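Local coordinates for protein ABC transporter (Caldanaerobius, PDB 4G68) that probably serves as the extracellular solute-binding protein of an ABC transporter, capturing sugars released from xylan for uptake into the cell, at residues Asn45-Gly49 / Glu50-Thr54. Sequence-based numbering, arbitrary orientation.
Sequences NLFTG and EPAKT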
loop_
_atom_site.group_PDB
_atom_site.type_symbol
_atom_site.label_atom_id
_atom_site.label_comp_id
_atom_site.label_asym_id
_atom_site.label_seq_id
_atom_site.Cartn_x
_atom_site.Cartn_y
_atom_site.Cartn_z
ATOM N N ASN C 45 10.239 5.518 -11.003
ATOM C CA ASN C 45 9.727 4.778 -9.824
ATOM C C ASN C 45 9.766 5.657 -8.564
ATOM O O ASN C 45 10.262 6.806 -8.615
ATOM C CB ASN C 45 10.472 3.441 -9.631
ATOM C CG ASN C 45 11.932 3.639 -9.280
ATOM O OD1 ASN C 45 12.269 3.889 -8.113
ATOM N ND2 ASN C 45 12.802 3.563 -10.282
ATOM N N LEU C 46 9.237 5.133 -7.454
ATOM C CA LEU C 46 9.126 5.923 -6.222
ATOM C C LEU C 46 9.994 5.406 -5.056
ATOM O O LEU C 46 9.840 5.873 -3.899
ATOM C CB LEU C 46 7.675 6.067 -5.780
ATOM C CG LEU C 46 6.875 4.809 -5.424
ATOM C CD1 LEU C 46 7.615 3.832 -4.510
ATOM C CD2 LEU C 46 5.539 5.185 -4.787
ATOM N N PHE C 47 10.914 4.472 -5.355
ATOM C CA PHE C 47 11.809 3.897 -4.321
ATOM C C PHE C 47 12.930 4.819 -3.806
ATOM O O PHE C 47 14.128 4.674 -4.137
ATOM C CB PHE C 47 12.356 2.542 -4.757
ATOM C CG PHE C 47 11.309 1.478 -4.827
ATOM C CD1 PHE C 47 10.801 0.893 -3.670
ATOM C CD2 PHE C 47 10.817 1.059 -6.060
ATOM C CE1 PHE C 47 9.823 -0.098 -3.756
ATOM C CE2 PHE C 47 9.828 0.090 -6.145
ATOM C CZ PHE C 47 9.335 -0.500 -4.986
ATOM N N THR C 48 12.527 5.727 -2.928
ATOM C CA THR C 48 13.368 6.848 -2.519
ATOM C C THR C 48 14.218 6.579 -1.274
ATOM O O THR C 48 15.331 7.101 -1.148
ATOM C CB THR C 48 12.491 8.083 -2.306
ATOM O OG1 THR C 48 13.275 9.140 -1.776
ATOM C CG2 THR C 48 11.333 7.792 -1.369
ATOM N N GLY C 49 13.685 5.769 -0.353
ATOM C CA GLY C 49 14.366 5.497 0.926
ATOM C C GLY C 49 15.381 4.373 0.821
ATOM O O GLY C 49 15.339 3.558 -0.118
ATOM N N GLU C 50 16.285 4.308 1.797
ATOM C CA GLU C 50 17.333 3.274 1.803
ATOM C C GLU C 50 16.893 2.022 2.584
ATOM O O GLU C 50 16.173 2.130 3.572
ATOM C CB GLU C 50 18.648 3.827 2.379
ATOM C CG GLU C 50 19.232 5.037 1.650
ATOM C CD GLU C 50 19.667 4.728 0.236
ATOM O OE1 GLU C 50 19.860 3.528 -0.110
ATOM O OE2 GLU C 50 19.812 5.713 -0.526
ATOM N N PRO C 51 17.356 0.823 2.171
ATOM C CA PRO C 51 18.307 0.557 1.092
ATOM C C PRO C 51 17.682 0.335 -0.315
ATOM O O PRO C 51 18.416 -0.021 -1.246
ATOM C CB PRO C 51 19.003 -0.729 1.591
ATOM C CG PRO C 51 17.888 -1.465 2.272
ATOM C CD PRO C 51 17.084 -0.395 2.964
ATOM N N ALA C 52 16.365 0.541 -0.468
ATOM C CA ALA C 52 15.679 0.331 -1.769
ATOM C C ALA C 52 16.335 1.144 -2.881
ATOM O O ALA C 52 16.673 0.578 -3.926
ATOM C CB ALA C 52 14.194 0.634 -1.690
ATOM N N LYS C 53 16.565 2.438 -2.616
ATOM C CA LYS C 53 17.147 3.367 -3.604
ATOM C C LYS C 53 18.478 2.839 -4.146
ATOM O O LYS C 53 18.705 2.871 -5.357
ATOM C CB LYS C 53 17.296 4.781 -3.027
ATOM C CG LYS C 53 17.881 5.811 -3.995
ATOM C CD LYS C 53 18.399 7.017 -3.203
ATOM C CE LYS C 53 19.232 7.982 -4.048
ATOM N NZ LYS C 53 18.375 8.499 -5.160
ATOM N N THR C 54 19.335 2.350 -3.235
ATOM C CA THR C 54 20.650 1.741 -3.572
ATOM C C THR C 54 20.445 0.428 -4.322
ATOM O O THR C 54 21.119 0.158 -5.324
ATOM C CB THR C 54 21.494 1.465 -2.290
ATOM O OG1 THR C 54 21.776 2.706 -1.609
ATOM C CG2 THR C 54 22.823 0.724 -2.597
#
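Glu50 starts the tight turn through which Gly49 comes to face Lys53, with Thr48 CA and Lys53 CA 5.3 Å apart. Its chain folds about the CB-CG bond (chi2 -65°), and this curls the carboxylate round to the start of the helix. There OE1 takes a hydrogen bond from Thr54 OG1 at 2.6 Å, on the syn side and somewhat out of the carboxylate plane. The same oxygen is met by Thr54 N in a weak bond. Glu50 thus engages both the hydroxyl and an early backbone N-H of the helix, and its negative charge would suit that end of the helix dipole.

Pro51 follows through a cis peptide bond, within the turn that leads into the helix, and occupies the N-cap position.

Ala52 begins the helix and is buried. Its CB lies 3.5 Å from Gly49 O. The same CB meets the Phe47 ring obliquely, 3.9 Å from Phe47 CD1. Leu46 CD1 sits over the centre of one ring face. Phe47 also packs on Leu346 and Met349 of helix 332-353, while Ala52 touches Ile353 of the same helix.

Lys53 closes the turn with its backbone. Its N donates to Gly49 O at 3.0 Å. The bond is fairly straight, with an N-H...O angle of 164°, and the donor is tilted from the carbonyl plane. Lys53 CB lies 3.4 Å from Phe47 O and is also close to Thr48 O, and CA makes a CH...O contact with Phe47 O. CG anti to the backbone N (chi1 -179°) carries the chain alongside Thr48 O. Lys53 CD lies 3.7 Å from that oxygen.

Upstream, Asn45 OD1 accepts from Phe47 N at 3.1 Å in an Asx turn, and Phe47 centres an inverse gamma turn. Together these turns form the connection from strand 40-45 to helix 52-66, the opening beta-alpha unit of a periplasmic-binding-protein fold.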